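Local coordinates for guanine deaminase (Escherichia coli, PDB 6OHB), which catalyses the zinc-dependent hydrolytic deamination of guanine to xanthine and ammonia, a step of purine degradation, at residues Met169-Asn173 / Pro212-Gln218; Arg209-Thr213 / Tyr258-Tyr262. One frame throughout, in Å; residues are numbered along the deposited sequence.

Contact 1 of 2, residues Met169-Asn173 / Pro212-Gln218; sequences MMDRN and PTSSPEQ
Asp171 meets Ser215 with both carboxylate oxygens. Asp171 OD1 accepts the backbone N-H of Ser215 through its syn lone pair, OD1 to N 2.8 Å, and Ser215 OG lies very close to Asp171 OD2, a very short bond whose exact length is doubtful. With chi1 at 68°, Asp171 CG is set between its own N and carbonyl carbon, which turns the carboxylate onto the serine. Ser215 is the N-cap of helix 216-228: its OG also takes the N-H of Gln218, Ser215 OG to Gln218 N 3.1 Å, a role that a small hydroxyl residue suits. Gln218 OE1 in turn accepts from Ser214 OG in the carbonyl plane, on a lone pair, at 2.7 Å, while Gln218 NE2 is held by Asp180. Backbone bonds bring the loops together, with Thr213 O receiving Asp171 N at 2.9 Å and, weakly, Arg172 N.

A second group of bonds converges on Pro212 O. Arg172 NE reaches Pro212 O at 3.1 Å from above the carbonyl plane, and Asn173 ND2 comes to Pro212 O from the opposite face at 2.9 Å, with the oxygen close to the amide plane of the asparagine. The arginine chain, extended from CG to NE, lays its guanidinium beside 212-218, with Ser215 CA over one face, toward its rim, and NH1 near the ring CD of Pro216. Cut back to alanine, this position would probably lose one of the two donors to Pro212 O, leaving Asn173 ND2, and uncover the Ser215 backbone.

Apolar packing is made by the two methionines. Met169 CE rests on Gln218 CG at 3.6 Å, and Met170 runs alongside Thr213, their CB atoms in contact.

Strand-end loops of the amidohydrolase barrel are thus joined by polar bonds, and the carboxylate lying at the N-terminus of helix 216-228 is probably stabilised by the helix dipole.

Contact 2 of 2, residues Arg209-Thr213 / Tyr258-Tyr262; sequences RFAPT and YLDVY
Tyr258 reaches from helix 258-264 across to the loop that carries Phe210, Ala211 and Pro212. Its CB starts the chain on the helix, with CG anti to the backbone N (chi1 -158°), and this sends the ring out to the loop. Along the ring, Tyr258 CE1 meets Ala211 CB at 3.9 Å, an apolar touch that a methyl group can make without pushing the helix off. Farther out, Tyr258 CZ lies 4.4 Å from Pro212 CD, the proline ring and the tyrosine crossing at about a right angle. At the tip, Tyr258 OH sits 3.3 Å from Phe210 CB; its hydrogen-bond partner is Glu244 of helix 242-251, so the hydroxyl is satisfied although its neighbours across this contact are carbon.

Loop 209-213 follows strand 203-208 of the TIM-barrel-like amidohydrolase fold, in which the active site lies at the C-terminal ends of the strands. Arg209 and Phe210 probably bind substrate, by similarity to related enzymes, and the nearest atom of the Phe210 side chain is about 8 Å from the zinc ion. Arg209 CG lies over one face of the Phe210 ring, toward its rim, and the arginine's guanidinium makes a salt bridge with Glu110.

One helical turn on, Tyr262 sends its own OH to the same loop. Tyr262 OH accepts a weak bond from Ala211 N at 3.1 Å, with an N-H...O angle of 129°, and is hydrogen-bonded also to the backbone O of His237, a zinc ligand. A tyrosine suits this place because its long, rigid ring carries one hydroxyl to both backbones. Val261, whose CB points toward the loop, brings CG1 to 4.4 Å from Ala211 CB.

Overall arrangement
Contacts 1 and 2 have centres 9 Å apart and share Pro212 and Thr213 in the loop between strand 203-208 and helix 216-228. Along the chain come 169-173, after strand 164-169, then 209-218, and last 258-262 on helix 258-264. The loop is therefore packed against the preceding strand's loop through contact 1 and against a later helix through contact 2, while helix 242-251 touches both. Met170 SD and Arg209 NE pack 3.2 Å apart where the two meet. Contact 2 includes Arg209 and Phe210, which probably bind substrate, nearer the zinc ion; contact 1 joins the part of this loop farther from the zinc ion to loop 169-173, linking the active-site end of the barrel to helix 216-228.

Contact 1 of 2, residues Met169-Asn173 / Pro212-Gln218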
loop_
_atom_site.group_PDB
_atom_site.type_symbol
_atom_site.label_atom_id
_atom_site.label_comp_id
_atom_site.label_asym_id
_atom_site.label_seq_id
_atom_site.Cartn_x
_atom_site.Cartn_y
_atom_site.Cartn_z
ATOM N N MET A 169 -28.012 -8.645 -10.415
ATOM C CA MET A 169 -29.455 -8.588 -10.226
ATOM C C MET A 169 -29.767 -7.482 -9.224
ATOM O O MET A 169 -29.357 -7.565 -8.061
ATOM C CB MET A 169 -29.983 -9.939 -9.739
ATOM C CG MET A 169 -29.622 -11.109 -10.651
ATOM S SD MET A 169 -30.102 -12.725 -9.997
ATOM C CE MET A 169 -31.679 -12.343 -9.251
ATOM N N MET A 170 -30.492 -6.457 -9.673
ATOM C CA MET A 170 -30.879 -5.346 -8.800
ATOM C C MET A 170 -32.090 -4.640 -9.398
ATOM O O MET A 170 -32.004 -4.094 -10.503
ATOM C CB MET A 170 -29.713 -4.372 -8.605
ATOM C CG MET A 170 -28.964 -4.018 -9.880
ATOM S SD MET A 170 -27.627 -2.834 -9.611
ATOM C CE MET A 170 -28.412 -1.703 -8.474
ATOM N N ASP A 171 -33.213 -4.636 -8.671
ATOM C CA ASP A 171 -34.455 -4.074 -9.196
ATOM C C ASP A 171 -35.025 -2.930 -8.359
ATOM O O ASP A 171 -36.121 -2.449 -8.670
ATOM C CB ASP A 171 -35.514 -5.173 -9.367
ATOM C CG ASP A 171 -35.991 -5.754 -8.047
ATOM O OD1 ASP A 171 -35.307 -5.569 -7.019
ATOM O OD2 ASP A 171 -37.057 -6.408 -8.043
ATOM N N ARG A 172 -34.328 -2.476 -7.318
ATOM C CA ARG A 172 -34.848 -1.385 -6.503
ATOM C C ARG A 172 -33.701 -0.628 -5.844
ATOM O O ARG A 172 -32.561 -1.099 -5.802
ATOM C CB ARG A 172 -35.832 -1.901 -5.445
ATOM C CG ARG A 172 -35.178 -2.611 -4.276
ATOM C CD ARG A 172 -36.222 -3.121 -3.298
ATOM N NE ARG A 172 -35.620 -3.855 -2.190
ATOM C CZ ARG A 172 -36.313 -4.431 -1.210
ATOM N NH1 ARG A 172 -37.637 -4.360 -1.197
ATOM N NH2 ARG A 172 -35.679 -5.079 -0.243
ATOM N N ASN A 173 -34.026 0.574 -5.351
ATOM C CA ASN A 173 -33.119 1.392 -4.538
ATOM C C ASN A 173 -31.845 1.763 -5.295
ATOM O O ASN A 173 -30.741 1.725 -4.748
ATOM C CB ASN A 173 -32.782 0.697 -3.218
ATOM C CG ASN A 173 -33.947 0.686 -2.255
ATOM O OD1 ASN A 173 -34.734 1.633 -2.210
ATOM N ND2 ASN A 173 -34.070 -0.384 -1.481
ATOM N N PRO A 212 -30.358 -4.958 -0.081
ATOM C CA PRO A 212 -31.057 -3.671 -0.250
ATOM C C PRO A 212 -31.578 -3.408 -1.653
ATOM O O PRO A 212 -32.674 -2.853 -1.794
ATOM C CB PRO A 212 -29.986 -2.650 0.149
ATOM C CG PRO A 212 -29.196 -3.348 1.187
ATOM C CD PRO A 212 -29.185 -4.815 0.805
ATOM N N THR A 213 -30.850 -3.802 -2.695
ATOM C CA THR A 213 -31.244 -3.467 -4.055
ATOM C C THR A 213 -31.992 -4.601 -4.743
ATOM O O THR A 213 -32.151 -4.576 -5.967
ATOM C CB THR A 213 -30.026 -3.066 -4.891
ATOM O OG1 THR A 213 -28.957 -4.000 -4.680
ATOM C CG2 THR A 213 -29.561 -1.658 -4.537
ATOM N N SER A 214 -32.490 -5.575 -3.990
ATOM C CA SER A 214 -33.285 -6.643 -4.577
ATOM C C SER A 214 -34.588 -6.798 -3.811
ATOM O O SER A 214 -34.579 -6.992 -2.591
ATOM C CB SER A 214 -32.500 -7.962 -4.574
ATOM O OG SER A 214 -31.447 -7.918 -5.526
ATOM N N SER A 215 -35.697 -6.741 -4.540
ATOM C CA SER A 215 -37.013 -6.962 -3.969
ATOM C C SER A 215 -37.158 -8.419 -3.530
ATOM O O SER A 215 -36.373 -9.281 -3.936
ATOM C CB SER A 215 -38.087 -6.612 -4.995
ATOM O OG SER A 215 -38.039 -7.512 -6.088
ATOM N N PRO A 216 -38.149 -8.722 -2.687
ATOM C CA PRO A 216 -38.437 -10.139 -2.402
ATOM C C PRO A 216 -38.718 -10.959 -3.653
ATOM O O PRO A 216 -38.344 -12.140 -3.708
ATOM C CB PRO A 216 -39.659 -10.067 -1.475
ATOM C CG PRO A 216 -39.519 -8.734 -0.791
ATOM C CD PRO A 216 -38.913 -7.809 -1.817
ATOM N N GLU A 217 -39.339 -10.357 -4.672
ATOM C CA GLU A 217 -39.577 -11.064 -5.928
ATOM C C GLU A 217 -38.267 -11.444 -6.607
ATOM O O GLU A 217 -38.102 -12.578 -7.076
ATOM C CB GLU A 217 -40.428 -10.198 -6.860
ATOM C CG GLU A 217 -41.910 -10.222 -6.543
ATOM C CD GLU A 217 -42.227 -9.596 -5.199
ATOM O OE1 GLU A 217 -42.017 -8.371 -5.043
ATOM O OE2 GLU A 217 -42.665 -10.335 -4.291
ATOM N N GLN A 218 -37.316 -10.510 -6.658
ATOM C CA GLN A 218 -36.032 -10.809 -7.281
ATOM C C GLN A 218 -35.238 -11.826 -6.469
ATOM O O GLN A 218 -34.549 -12.678 -7.042
ATOM C CB GLN A 218 -35.230 -9.526 -7.470
ATOM C CG GLN A 218 -33.994 -9.715 -8.323
ATOM C CD GLN A 218 -33.359 -8.404 -8.714
ATOM O OE1 GLN A 218 -32.746 -7.730 -7.884
ATOM N NE2 GLN A 218 -33.494 -8.034 -9.984
#

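Contact 2 of 2, residues Arg209-Thr213 / Tyr258-Tyr262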
loop_
_atom_site.group_PDB
_atom_site.type_symbol
_atom_site.label_atom_id
_atom_site.label_comp_id
_atom_site.label_asym_id
_atom_site.label_seq_id
_atom_site.Cartn_x
_atom_site.Cartn_y
_atom_site.Cartn_z
ATOM N N ARG A 209 -26.605 -8.007 -6.289
ATOM C CA ARG A 209 -25.626 -7.080 -5.729
ATOM C C ARG A 209 -25.603 -7.179 -4.209
ATOM O O ARG A 209 -24.588 -7.560 -3.612
ATOM C CB ARG A 209 -25.919 -5.646 -6.177
ATOM C CG ARG A 209 -24.808 -4.673 -5.792
ATOM C CD ARG A 209 -25.075 -3.258 -6.265
ATOM N NE ARG A 209 -25.058 -3.133 -7.719
ATOM C CZ ARG A 209 -23.984 -2.811 -8.432
ATOM N NH1 ARG A 209 -22.821 -2.581 -7.831
ATOM N NH2 ARG A 209 -24.076 -2.717 -9.751
ATOM N N PHE A 210 -26.720 -6.851 -3.570
ATOM C CA PHE A 210 -26.957 -7.182 -2.170
ATOM C C PHE A 210 -28.458 -7.089 -1.914
ATOM O O PHE A 210 -29.240 -6.735 -2.803
ATOM C CB PHE A 210 -26.156 -6.282 -1.215
ATOM C CG PHE A 210 -26.264 -4.803 -1.508
ATOM C CD1 PHE A 210 -25.125 -4.025 -1.625
ATOM C CD2 PHE A 210 -27.494 -4.192 -1.654
ATOM C CE1 PHE A 210 -25.215 -2.671 -1.886
ATOM C CE2 PHE A 210 -27.588 -2.839 -1.913
ATOM C CZ PHE A 210 -26.449 -2.079 -2.031
ATOM N N ALA A 211 -28.855 -7.421 -0.688
ATOM C CA ALA A 211 -30.277 -7.449 -0.355
ATOM C C ALA A 211 -30.964 -6.089 -0.476
ATOM O O ALA A 211 -32.114 -6.060 -0.949
ATOM C CB ALA A 211 -30.462 -8.034 1.052
ATOM N N PRO A 212 -30.358 -4.958 -0.081
ATOM C CA PRO A 212 -31.057 -3.671 -0.250
ATOM C C PRO A 212 -31.578 -3.408 -1.653
ATOM O O PRO A 212 -32.674 -2.853 -1.794
ATOM C CB PRO A 212 -29.986 -2.650 0.149
ATOM C CG PRO A 212 -29.196 -3.348 1.187
ATOM C CD PRO A 212 -29.185 -4.815 0.805
ATOM N N THR A 213 -30.850 -3.802 -2.695
ATOM C CA THR A 213 -31.244 -3.467 -4.055
ATOM C C THR A 213 -31.992 -4.601 -4.743
ATOM O O THR A 213 -32.151 -4.576 -5.967
ATOM C CB THR A 213 -30.026 -3.066 -4.891
ATOM O OG1 THR A 213 -28.957 -4.000 -4.680
ATOM C CG2 THR A 213 -29.561 -1.658 -4.537
ATOM N N TYR A 258 -28.995 -10.084 8.444
ATOM C CA TYR A 258 -28.590 -9.947 7.048
ATOM C C TYR A 258 -28.399 -11.310 6.383
ATOM O O TYR A 258 -29.004 -11.599 5.341
ATOM C CB TYR A 258 -27.307 -9.114 6.985
ATOM C CG TYR A 258 -27.006 -8.433 5.664
ATOM C CD1 TYR A 258 -27.579 -8.869 4.475
ATOM C CD2 TYR A 258 -26.116 -7.366 5.609
ATOM C CE1 TYR A 258 -27.282 -8.249 3.268
ATOM C CE2 TYR A 258 -25.814 -6.743 4.415
ATOM C CZ TYR A 258 -26.398 -7.186 3.247
ATOM O OH TYR A 258 -26.094 -6.557 2.062
ATOM N N LEU A 259 -27.539 -12.157 6.955
ATOM C CA LEU A 259 -27.256 -13.447 6.331
ATOM C C LEU A 259 -28.505 -14.313 6.233
ATOM O O LEU A 259 -28.630 -15.123 5.303
ATOM C CB LEU A 259 -26.159 -14.179 7.110
ATOM C CG LEU A 259 -25.839 -15.620 6.684
ATOM C CD1 LEU A 259 -25.393 -15.694 5.230
ATOM C CD2 LEU A 259 -24.802 -16.249 7.601
ATOM N N ASP A 260 -29.445 -14.154 7.166
ATOM C CA ASP A 260 -30.637 -14.990 7.137
ATOM C C ASP A 260 -31.549 -14.662 5.964
ATOM O O ASP A 260 -32.311 -15.532 5.531
ATOM C CB ASP A 260 -31.412 -14.871 8.447
ATOM C CG ASP A 260 -32.543 -15.881 8.540
ATOM O OD1 ASP A 260 -32.262 -17.063 8.837
ATOM O OD2 ASP A 260 -33.711 -15.492 8.312
ATOM N N VAL A 261 -31.473 -13.447 5.421
ATOM C CA VAL A 261 -32.221 -13.146 4.202
ATOM C C VAL A 261 -31.743 -14.037 3.063
ATOM O O VAL A 261 -32.549 -14.627 2.334
ATOM C CB VAL A 261 -32.096 -11.657 3.840
ATOM C CG1 VAL A 261 -32.970 -11.338 2.632
ATOM C CG2 VAL A 261 -32.463 -10.789 5.031
ATOM N N TYR A 262 -30.420 -14.154 2.899
ATOM C CA TYR A 262 -29.879 -15.019 1.857
ATOM C C TYR A 262 -30.160 -16.481 2.162
ATOM O O TYR A 262 -30.480 -17.260 1.256
ATOM C CB TYR A 262 -28.372 -14.803 1.721
ATOM C CG TYR A 262 -27.965 -13.416 1.299
ATOM C CD1 TYR A 262 -28.528 -12.811 0.182
ATOM C CD2 TYR A 262 -27.012 -12.711 2.020
ATOM C CE1 TYR A 262 -28.152 -11.534 -0.202
ATOM C CE2 TYR A 262 -26.628 -11.438 1.646
ATOM C CZ TYR A 262 -27.199 -10.854 0.537
ATOM O OH TYR A 262 -26.810 -9.586 0.171
#